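Local structure of aerotolerance-related membrane protein (4JDU) at residues Asn19-Arg30 / Val144-Glu155; Thr116-Val126 / Val170-Ile181. The protein binds calcium through a von Willebrand factor type A domain and, as a membrane protein, is probably involved in aerotolerance. The protein carries 6 engineered substitutions. All coordinates share one frame; numbering follows the deposited sequence. Where two conformers were deposited one is given.

Overall arrangement
Contacts 1 and 2 lie with their centres about 15 Å apart at one end of a von Willebrand factor type A fold, where strands 9-16, 109-116 and 138-143 of the central sheet run out into loops. Along the chain their segments alternate: 19-30, 116-126, 144-155, 170-181. The last two also pair through the antiparallel strands 150-151 and 170-171, so the contacts share that small sheet. They touch directly as well: S20 OG of contact 1 lies 2.6 Å from D117 OD2 of contact 2, and R30 NH2 bonds to T171 O. The calcium-binding loop and the loop carrying D117 are thereby brought together around the metal site.

Contact 1. Residues Asn19-Arg30 / Val144-Glu155; sequences NSMLAQDVQPSR and VGLPDGAPIPIE. With CA (calcium ion), chain C.
The D25 carboxylate is approached at OD2 from opposite faces of its plane: the backbone N-H of L146 comes from one, 57° out of plane, and R30 NH2 from the other. In the same segment R30 holds this carboxylate side-on, NE to OD1 and NH2 to OD2, with D25 at the edge of the guanidinium plane and A23 CB over one face. S20, at the start of loop 19-30, closes the DxSxS sequence expected for the metal-ion-dependent adhesion site (MIDAS) of a von Willebrand factor type A domain: its OG binds calcium at 2.4 Å, alongside S18 and T89, and hydrogen-bonds D117. The bond from L146 N to D25 OD2 measures 2.9 Å and is nearly straight at the hydrogen (160°). D25 CG sits between its own backbone N and carbonyl carbon (chi1 54°), a torsion that folds the carboxylate back to the R30 side chain, with V26 N making a weak bond to OD1. Two donors thus grip OD2, and water 4 adds a third, joining it to G149 N; this is consistent with a charged carboxylate. R30 has a second acid at NH1, D117, and a backbone partner in T171 O. Apolar packing extends the contact on both sides of this cluster. A150 CB rests on D25 CB at 3.6 Å, and V26 CG1 meets L146 CG at 4.0 Å. Further along, I152 sends CD1 to S20 CA, 3.7 Å away, while the P153 ring lies against Q24, its CG 3.6 Å from NE2. Water 3 bridges the backbones, accepting from Q24 N at 2.9 Å and donating to P151 O at 2.8 Å.

Contact 2. Residues Thr116-Val126 / Val170-Ile181; sequences TDGENHEGGAV and VTRLNEAMCQEI
E119 sets CG beside its own backbone N (chi1 -81°) and bends at chi2, which turns the carboxylate over T171 and lets OE1 accept from R172 N at 2.8 Å. That donor stands above the carboxylate plane, 53° out of it. In D117, CG lies between the backbone N and carbonyl carbon, where OD1 accepts from E119 N in an Asx turn; OD2 is left to S20 and R30 near the calcium. The backbone joins the segments too: N174 N reaches D117 O at 2.9 Å, almost head-on to the carbonyl (165°), and L173 CA adds a C-H...O contact. G118, at positive phi, brings its CA to 3.7 Å from C178 SG and its O to 3.4 Å from N174 CB. N174 is the N-cap of the next helix, its OD1 accepting from M177 N. Farther on, A125 CB packs on I181 CD1 at 3.8 Å, and V126 CG2 packs against SE of selenomethionine M177 and I181 CG1, with the E180 carboxylate beside it. Helix 175-184 is thus fitted against the start of helix 125-134, with C178 and I181 also touching V141 of strand 138-143 and A125 meeting I91 of helix 91-99.

Contact 1. Residues Asn19-Arg30 / Val144-Glu155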
loop_
_atom_site.group_PDB
_atom_site.type_symbol
_atom_site.label_atom_id
_atom_site.label_comp_id
_atom_site.label_asym_id
_atom_site.label_seq_id
_atom_site.Cartn_x
_atom_site.Cartn_y
_atom_site.Cartn_z
ATOM N N ASN A 19 -3.655 -5.228 -10.790
ATOM C CA ASN A 19 -3.272 -6.510 -11.359
ATOM C C ASN A 19 -1.781 -6.832 -11.229
ATOM O O ASN A 19 -1.414 -7.985 -11.052
ATOM C CB ASN A 19 -3.729 -6.613 -12.815
ATOM C CG ASN A 19 -4.577 -7.841 -13.062
ATOM O OD1 ASN A 19 -4.055 -8.911 -13.373
ATOM N ND2 ASN A 19 -5.886 -7.705 -12.895
ATOM N N SER A 20 -0.922 -5.818 -11.287
ATOM C CA SER A 20 0.516 -6.080 -11.192
ATOM C C SER A 20 0.924 -6.689 -9.846
ATOM O O SER A 20 1.976 -7.322 -9.737
ATOM C CB SER A 20 1.331 -4.818 -11.476
ATOM O OG SER A 20 1.021 -3.807 -10.534
HETATM N N MSE A 21 0.101 -6.482 -8.818
HETATM C CA MSE A 21 0.389 -7.046 -7.498
HETATM C C MSE A 21 0.267 -8.567 -7.463
HETATM O O MSE A 21 0.673 -9.210 -6.488
HETATM C CB MSE A 21 -0.496 -6.381 -6.434
HETATM C CG MSE A 21 -0.231 -4.874 -6.318
HETATM SE SE MSE A 21 1.443 -4.496 -5.393
HETATM C CE MSE A 21 0.860 -4.995 -3.593
ATOM N N LEU A 22 -0.258 -9.162 -8.533
ATOM C CA LEU A 22 -0.321 -10.621 -8.602
ATOM C C LEU A 22 0.989 -11.251 -9.100
ATOM O O LEU A 22 1.134 -12.471 -9.081
ATOM C CB LEU A 22 -1.516 -11.086 -9.435
ATOM C CG LEU A 22 -2.873 -10.729 -8.819
ATOM C CD1 LEU A 22 -3.984 -10.940 -9.821
ATOM C CD2 LEU A 22 -3.139 -11.536 -7.567
ATOM N N ALA A 23 1.946 -10.428 -9.514
ATOM C CA ALA A 23 3.273 -10.941 -9.866
ATOM C C ALA A 23 3.883 -11.713 -8.696
ATOM O O ALA A 23 3.668 -11.364 -7.528
ATOM C CB ALA A 23 4.203 -9.812 -10.303
ATOM N N GLN A 24 4.633 -12.761 -9.017
ATOM C CA GLN A 24 5.164 -13.679 -8.013
ATOM C C GLN A 24 6.680 -13.607 -7.889
ATOM O O GLN A 24 7.341 -14.594 -7.541
ATOM C CB GLN A 24 4.685 -15.103 -8.313
ATOM C CG GLN A 24 3.163 -15.213 -8.325
ATOM C CD GLN A 24 2.669 -16.591 -8.700
ATOM O OE1 GLN A 24 3.420 -17.417 -9.195
ATOM N NE2 GLN A 24 1.385 -16.842 -8.466
ATOM N N ASP A 25 7.241 -12.436 -8.178
ATOM C CA ASP A 25 8.667 -12.243 -7.987
ATOM C C ASP A 25 9.062 -12.260 -6.513
ATOM O O ASP A 25 10.193 -12.589 -6.171
ATOM C CB ASP A 25 9.187 -11.000 -8.725
ATOM C CG ASP A 25 8.430 -9.715 -8.379
ATOM O OD1 ASP A 25 7.340 -9.742 -7.760
ATOM O OD2 ASP A 25 8.932 -8.637 -8.776
ATOM N N VAL A 26 8.116 -11.930 -5.644
ATOM C CA VAL A 26 8.279 -12.166 -4.211
ATOM C C VAL A 26 7.184 -13.134 -3.760
ATOM O O VAL A 26 6.061 -13.102 -4.270
ATOM C CB VAL A 26 8.260 -10.864 -3.376
ATOM C CG1 VAL A 26 9.358 -9.904 -3.843
ATOM C CG2 VAL A 26 6.924 -10.198 -3.455
ATOM N N GLN A 27 7.537 -14.000 -2.818
ATOM C CA GLN A 27 6.725 -15.160 -2.448
ATOM C C GLN A 27 5.676 -14.798 -1.405
ATOM O O GLN A 27 5.969 -14.063 -0.464
ATOM C CB GLN A 27 7.659 -16.245 -1.913
ATOM C CG GLN A 27 7.082 -17.236 -0.902
ATOM C CD GLN A 27 8.187 -17.955 -0.127
ATOM O OE1 GLN A 27 9.250 -17.384 0.125
ATOM N NE2 GLN A 27 7.943 -19.207 0.248
ATOM N N PRO A 28 4.437 -15.295 -1.573
ATOM C CA PRO A 28 4.010 -16.074 -2.744
ATOM C C PRO A 28 3.528 -15.188 -3.896
ATOM O O PRO A 28 3.456 -15.667 -5.033
ATOM C CB PRO A 28 2.885 -16.963 -2.195
ATOM C CG PRO A 28 2.360 -16.240 -1.002
ATOM C CD PRO A 28 3.424 -15.283 -0.502
ATOM N N SER A 29 3.228 -13.923 -3.610
ATOM C CA SER A 29 3.034 -12.911 -4.643
ATOM C C SER A 29 3.185 -11.574 -3.960
ATOM O O SER A 29 3.264 -11.522 -2.734
ATOM C CB SER A 29 1.653 -13.021 -5.270
ATOM O OG SER A 29 0.659 -12.632 -4.330
ATOM N N ARG A 30 3.236 -10.491 -4.730
ATOM C CA ARG A 30 3.343 -9.162 -4.132
ATOM C C ARG A 30 2.140 -8.905 -3.226
ATOM O O ARG A 30 2.299 -8.450 -2.088
ATOM C CB ARG A 30 3.424 -8.089 -5.219
ATOM C CG ARG A 30 4.712 -8.179 -6.040
ATOM C CD ARG A 30 4.702 -7.195 -7.178
ATOM N NE ARG A 30 5.848 -7.379 -8.064
ATOM C CZ ARG A 30 6.028 -6.681 -9.176
ATOM N NH1 ARG A 30 5.137 -5.753 -9.515
ATOM N NH2 ARG A 30 7.084 -6.909 -9.945
ATOM N N VAL A 144 6.733 -3.444 -2.619
ATOM C CA VAL A 144 6.772 -4.901 -2.736
ATOM C C VAL A 144 7.037 -5.299 -4.169
ATOM O O VAL A 144 6.447 -4.774 -5.108
ATOM C CB VAL A 144 5.482 -5.608 -2.231
ATOM C CG1 VAL A 144 5.416 -5.601 -0.707
ATOM C CG2 VAL A 144 4.266 -4.957 -2.820
ATOM N N GLY A 145 7.964 -6.235 -4.322
ATOM C CA GLY A 145 8.364 -6.707 -5.634
ATOM C C GLY A 145 9.854 -6.516 -5.805
ATOM O O GLY A 145 10.542 -6.030 -4.898
ATOM N N LEU A 146 10.354 -6.912 -6.969
ATOM C CA LEU A 146 11.767 -6.762 -7.292
ATOM C C LEU A 146 11.918 -5.840 -8.495
ATOM O O LEU A 146 11.017 -5.747 -9.330
ATOM C CB LEU A 146 12.395 -8.127 -7.589
ATOM C CG LEU A 146 12.306 -9.176 -6.472
ATOM C CD1 LEU A 146 12.907 -10.518 -6.883
ATOM C CD2 LEU A 146 12.973 -8.656 -5.213
ATOM N N PRO A 147 13.056 -5.143 -8.589
ATOM C CA PRO A 147 13.213 -4.258 -9.745
ATOM C C PRO A 147 13.411 -5.010 -11.064
ATOM O O PRO A 147 13.182 -4.409 -12.114
ATOM C CB PRO A 147 14.459 -3.429 -9.393
ATOM C CG PRO A 147 15.180 -4.224 -8.343
ATOM C CD PRO A 147 14.104 -4.940 -7.574
ATOM N N ASP A 148 13.792 -6.288 -11.008
ATOM C CA ASP A 148 14.191 -7.052 -12.192
ATOM C C ASP A 148 13.082 -7.180 -13.227
ATOM O O ASP A 148 13.286 -6.925 -14.420
ATOM C CB ASP A 148 14.655 -8.458 -11.794
ATOM C CG ASP A 148 15.205 -8.525 -10.377
ATOM O OD1 ASP A 148 15.483 -7.460 -9.774
ATOM O OD2 ASP A 148 15.361 -9.661 -9.868
ATOM N N GLY A 149 11.916 -7.607 -12.758
ATOM C CA GLY A 149 10.758 -7.787 -13.616
ATOM C C GLY A 149 10.187 -9.193 -13.608
ATOM O O GLY A 149 10.912 -10.169 -13.832
ATOM N N ALA A 150 8.881 -9.300 -13.364
ATOM C CA ALA A 150 8.193 -10.587 -13.469
ATOM C C ALA A 150 6.888 -10.426 -14.240
ATOM O O ALA A 150 6.316 -9.329 -14.279
ATOM C CB ALA A 150 7.920 -11.162 -12.084
ATOM N N PRO A 151 6.391 -11.518 -14.848
ATOM C CA PRO A 151 5.078 -11.471 -15.496
ATOM C C PRO A 151 3.950 -11.616 -14.479
ATOM O O PRO A 151 4.210 -11.894 -13.303
ATOM C CB PRO A 151 5.112 -12.694 -16.415
ATOM C CG PRO A 151 5.960 -13.671 -15.679
ATOM C CD PRO A 151 7.021 -12.847 -14.973
ATOM N N ILE A 152 2.715 -11.414 -14.923
ATOM C CA ILE A 152 1.553 -11.495 -14.040
ATOM C C ILE A 152 0.749 -12.765 -14.368
ATOM O O ILE A 152 0.114 -12.843 -15.421
ATOM C CB ILE A 152 0.677 -10.248 -14.203
ATOM C CG1 ILE A 152 1.521 -8.977 -14.033
ATOM C CG2 ILE A 152 -0.486 -10.281 -13.211
ATOM C CD1 ILE A 152 0.810 -7.727 -14.498
ATOM N N PRO A 153 0.761 -13.753 -13.462
ATOM C CA PRO A 153 0.039 -15.002 -13.747
ATOM C C PRO A 153 -1.468 -14.822 -13.667
ATOM O O PRO A 153 -1.990 -14.015 -12.888
ATOM C CB PRO A 153 0.510 -15.943 -12.633
ATOM C CG PRO A 153 0.834 -15.005 -11.478
ATOM C CD PRO A 153 1.443 -13.791 -12.153
ATOM N N ILE A 154 -2.161 -15.600 -14.486
ATOM C CA ILE A 154 -3.615 -15.649 -14.506
ATOM C C ILE A 154 -4.071 -16.922 -13.790
ATOM O O ILE A 154 -3.675 -18.030 -14.161
ATOM C CB ILE A 154 -4.121 -15.627 -15.971
ATOM C CG1 ILE A 154 -3.682 -14.332 -16.663
ATOM C CG2 ILE A 154 -5.629 -15.783 -16.036
ATOM C CD1 ILE A 154 -3.811 -14.367 -18.193
ATOM N N GLU A 155 -4.899 -16.776 -12.758
ATOM C CA GLU A 155 -5.398 -17.937 -12.019
ATOM C C GLU A 155 -6.129 -18.894 -12.950
ATOM O O GLU A 155 -6.922 -18.465 -13.800
ATOM C CB GLU A 155 -6.358 -17.515 -10.902
ATOM C CG GLU A 155 -5.725 -16.757 -9.754
ATOM C CD GLU A 155 -5.674 -15.258 -9.982
ATOM O OE1 GLU A 155 -6.089 -14.789 -11.072
ATOM O OE2 GLU A 155 -5.218 -14.547 -9.056
HETATM CA CA CA C . -0.230 -1.788 -10.658
HETATM O O HOH W 1 -3.797 -11.941 -13.361
HETATM O O HOH W 2 -1.564 -3.108 -12.523
HETATM O O HOH W 3 5.211 -13.833 -11.600
HETATM O O HOH W 4 10.943 -8.882 -10.567
HETATM O O HOH W 5 1.117 -1.536 -12.709
#

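Contact 2. Residues Thr116-Val126 / Val170-Ile181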
loop_
_atom_site.group_PDB
_atom_site.type_symbol
_atom_site.label_atom_id
_atom_site.label_comp_id
_atom_site.label_asym_id
_atom_site.label_seq_id
_atom_site.Cartn_x
_atom_site.Cartn_y
_atom_site.Cartn_z
ATOM N N THR A 116 2.672 -0.996 -2.183
ATOM C CA THR A 116 2.531 -0.958 -3.631
ATOM C C THR A 116 3.815 -1.405 -4.307
ATOM O O THR A 116 4.870 -1.414 -3.682
ATOM C CB THR A 116 2.188 0.493 -4.095
ATOM O OG1 THR A 116 1.982 0.530 -5.510
ATOM C CG2 THR A 116 3.314 1.484 -3.719
ATOM N N ASP A 117 3.730 -1.763 -5.585
ATOM C CA ASP A 117 4.934 -2.000 -6.378
ATOM C C ASP A 117 5.371 -0.699 -7.056
ATOM O O ASP A 117 6.379 -0.660 -7.775
ATOM C CB ASP A 117 4.722 -3.135 -7.384
ATOM C CG ASP A 117 3.503 -2.931 -8.266
ATOM O OD1 ASP A 117 3.114 -1.763 -8.506
ATOM O OD2 ASP A 117 2.948 -3.946 -8.734
ATOM N N GLY A 118 4.598 0.355 -6.830
ATOM C CA GLY A 118 4.980 1.687 -7.265
ATOM C C GLY A 118 4.875 1.899 -8.755
ATOM O O GLY A 118 5.227 2.972 -9.256
ATOM N N GLU A 119 4.409 0.887 -9.480
ATOM C CA GLU A 119 4.169 1.036 -10.909
ATOM C C GLU A 119 3.015 1.993 -11.125
ATOM O O GLU A 119 1.962 1.597 -11.631
ATOM C CB GLU A 119 3.817 -0.303 -11.542
ATOM C CG GLU A 119 5.009 -1.165 -11.838
ATOM C CD GLU A 119 4.845 -1.955 -13.117
ATOM O OE1 GLU A 119 5.875 -2.288 -13.743
ATOM O OE2 GLU A 119 3.688 -2.252 -13.492
ATOM N N ASN A 120 3.213 3.245 -10.721
ATOM C CA ASN A 120 2.194 4.269 -10.856
ATOM C C ASN A 120 1.990 4.581 -12.325
ATOM O O ASN A 120 2.942 4.586 -13.107
ATOM C CB ASN A 120 2.604 5.535 -10.099
ATOM C CG ASN A 120 1.455 6.514 -9.928
ATOM O OD1 ASN A 120 0.288 6.122 -9.917
ATOM N ND2 ASN A 120 1.782 7.795 -9.787
ATOM N N HIS A 121 0.744 4.833 -12.701
ATOM C CA HIS A 121 0.370 5.131 -14.082
ATOM C C HIS A 121 -0.015 6.602 -14.206
ATOM O O HIS A 121 0.385 7.304 -15.136
ATOM C CB HIS A 121 -0.827 4.264 -14.478
ATOM C CG HIS A 121 -0.948 4.024 -15.948
ATOM N ND1 HIS A 121 0.114 3.605 -16.725
ATOM C CD2 HIS A 121 -2.006 4.124 -16.790
ATOM C CE1 HIS A 121 -0.282 3.465 -17.973
ATOM N NE2 HIS A 121 -1.567 3.774 -18.042
ATOM N N GLU A 122 -0.826 7.050 -13.251
ATOM C CA GLU A 122 -1.300 8.429 -13.221
ATOM C C GLU A 122 -0.266 9.351 -12.576
ATOM O O GLU A 122 0.662 8.890 -11.912
ATOM C CB GLU A 122 -2.619 8.514 -12.452
ATOM C CG GLU A 122 -3.712 7.608 -12.997
ATOM N N GLY A 123 -0.422 10.653 -12.779
ATOM C CA GLY A 123 0.442 11.617 -12.125
ATOM C C GLY A 123 -0.174 12.094 -10.824
ATOM O O GLY A 123 -1.355 11.854 -10.566
ATOM N N GLY A 124 0.622 12.752 -9.988
ATOM C CA GLY A 124 0.087 13.373 -8.788
ATOM C C GLY A 124 0.316 12.658 -7.467
ATOM O O GLY A 124 -0.110 13.146 -6.423
ATOM N N ALA A 125 0.984 11.511 -7.493
ATOM C CA ALA A 125 1.296 10.807 -6.251
ATOM C C ALA A 125 2.247 11.623 -5.374
ATOM O O ALA A 125 2.044 11.733 -4.162
ATOM C CB ALA A 125 1.882 9.436 -6.543
ATOM N N VAL A 126 3.283 12.189 -5.987
ATOM C CA VAL A 126 4.240 13.002 -5.244
ATOM C C VAL A 126 3.555 14.250 -4.675
ATOM O O VAL A 126 3.742 14.583 -3.497
ATOM C CB VAL A 126 5.469 13.367 -6.118
ATOM C CG1 VAL A 126 6.398 14.292 -5.376
ATOM C CG2 VAL A 126 6.219 12.108 -6.537
ATOM N N VAL A 170 5.519 -7.312 -18.373
ATOM C CA VAL A 170 6.474 -7.458 -17.289
ATOM C C VAL A 170 6.336 -6.256 -16.372
ATOM O O VAL A 170 6.413 -5.109 -16.819
ATOM C CB VAL A 170 7.918 -7.546 -17.821
ATOM C CG1 VAL A 170 8.906 -7.583 -16.669
ATOM C CG2 VAL A 170 8.073 -8.777 -18.706
ATOM N N THR A 171 6.108 -6.532 -15.096
ATOM C CA THR A 171 5.968 -5.484 -14.091
ATOM C C THR A 171 7.169 -5.467 -13.159
ATOM O O THR A 171 7.642 -6.518 -12.737
ATOM C CB THR A 171 4.668 -5.644 -13.274
ATOM O OG1 THR A 171 4.683 -4.705 -12.194
ATOM C CG2 THR A 171 4.518 -7.070 -12.709
ATOM N N ARG A 172 7.652 -4.265 -12.850
ATOM C CA ARG A 172 8.844 -4.087 -12.030
ATOM C C ARG A 172 8.548 -3.179 -10.846
ATOM O O ARG A 172 7.767 -2.234 -10.958
ATOM C CB ARG A 172 9.961 -3.450 -12.869
ATOM C CG ARG A 172 10.428 -4.286 -14.040
ATOM C CD ARG A 172 11.413 -3.544 -14.947
ATOM N NE ARG A 172 11.811 -4.384 -16.071
ATOM C CZ ARG A 172 11.090 -4.534 -17.180
ATOM N NH1 ARG A 172 9.933 -3.896 -17.313
ATOM N NH2 ARG A 172 11.512 -5.327 -18.152
ATOM N N LEU A 173 9.174 -3.460 -9.710
ATOM C CA LEU A 173 9.149 -2.513 -8.597
ATOM C C LEU A 173 9.757 -1.205 -9.075
ATOM O O LEU A 173 10.866 -1.192 -9.617
ATOM C CB LEU A 173 9.963 -3.049 -7.422
ATOM C CG LEU A 173 10.141 -2.058 -6.262
ATOM C CD1 LEU A 173 8.883 -1.965 -5.437
ATOM C CD2 LEU A 173 11.314 -2.480 -5.396
ATOM N N ASN A 174 9.020 -0.111 -8.901
ATOM C CA ASN A 174 9.525 1.215 -9.241
ATOM C C ASN A 174 10.038 1.890 -7.988
ATOM O O ASN A 174 9.333 2.681 -7.354
ATOM C CB ASN A 174 8.434 2.065 -9.895
ATOM C CG ASN A 174 8.975 3.377 -10.458
ATOM O OD1 ASN A 174 10.014 3.880 -10.020
ATOM N ND2 ASN A 174 8.266 3.940 -11.428
ATOM N N GLU A 175 11.274 1.588 -7.628
ATOM C CA GLU A 175 11.806 2.044 -6.358
ATOM C C GLU A 175 11.972 3.553 -6.313
ATOM O O GLU A 175 11.670 4.169 -5.290
ATOM C CB GLU A 175 13.137 1.355 -6.086
ATOM C CG GLU A 175 13.599 1.432 -4.642
ATOM C CD GLU A 175 14.375 0.188 -4.247
ATOM O OE1 GLU A 175 15.512 0.016 -4.735
ATOM O OE2 GLU A 175 13.831 -0.625 -3.469
ATOM N N ALA A 176 12.457 4.149 -7.402
ATOM C CA ALA A 176 12.683 5.591 -7.426
ATOM C C ALA A 176 11.406 6.349 -7.100
ATOM O O ALA A 176 11.427 7.292 -6.299
ATOM C CB ALA A 176 13.239 6.026 -8.780
HETATM N N MSE A 177 10.300 5.931 -7.710
HETATM C CA MSE A 177 9.002 6.561 -7.469
HETATM C C MSE A 177 8.586 6.401 -6.012
HETATM O O MSE A 177 8.157 7.366 -5.380
HETATM C CB MSE A 177 7.932 5.980 -8.408
HETATM C CG MSE A 177 6.483 6.384 -8.096
HETATM SE SE MSE A 177 6.096 8.303 -8.115
HETATM C CE MSE A 177 6.734 8.795 -9.898
ATOM N N CYS A 178 8.716 5.197 -5.467
ATOM C CA CYS A 178 8.322 4.968 -4.082
ATOM C C CYS A 178 9.165 5.815 -3.131
ATOM O O CYS A 178 8.655 6.366 -2.153
ATOM C CB CYS A 178 8.482 3.495 -3.708
ATOM S SG CYS A 178 7.361 2.304 -4.502
ATOM N N GLN A 179 10.459 5.916 -3.411
ATOM C CA GLN A 179 11.348 6.691 -2.558
ATOM C C GLN A 179 10.992 8.172 -2.584
ATOM O O GLN A 179 11.047 8.852 -1.552
ATOM C CB GLN A 179 12.806 6.471 -2.963
ATOM C CG GLN A 179 13.314 5.055 -2.652
ATOM C CD GLN A 179 14.660 4.762 -3.288
ATOM O OE1 GLN A 179 15.000 5.323 -4.329
ATOM N NE2 GLN A 179 15.427 3.872 -2.672
ATOM N N GLU A 180 10.604 8.680 -3.749
ATOM C CA GLU A 180 10.296 10.100 -3.845
ATOM C C GLU A 180 8.994 10.401 -3.097
ATOM O O GLU A 180 8.866 11.438 -2.436
ATOM C CB GLU A 180 10.217 10.547 -5.305
ATOM C CG GLU A 180 10.177 12.060 -5.468
ATOM C CD GLU A 180 9.943 12.496 -6.900
ATOM O OE1 GLU A 180 9.719 11.616 -7.761
ATOM O OE2 GLU A 180 9.968 13.720 -7.154
ATOM N N ILE A 181 8.036 9.493 -3.196
ATOM C CA ILE A 181 6.765 9.649 -2.482
ATOM C C ILE A 181 6.988 9.708 -0.975
ATOM O O ILE A 181 6.469 10.605 -0.301
ATOM C CB ILE A 181 5.772 8.532 -2.843
ATOM C CG1 ILE A 181 5.346 8.668 -4.311
ATOM C CG2 ILE A 181 4.546 8.572 -1.925
ATOM C CD1 ILE A 181 4.641 7.434 -4.869
#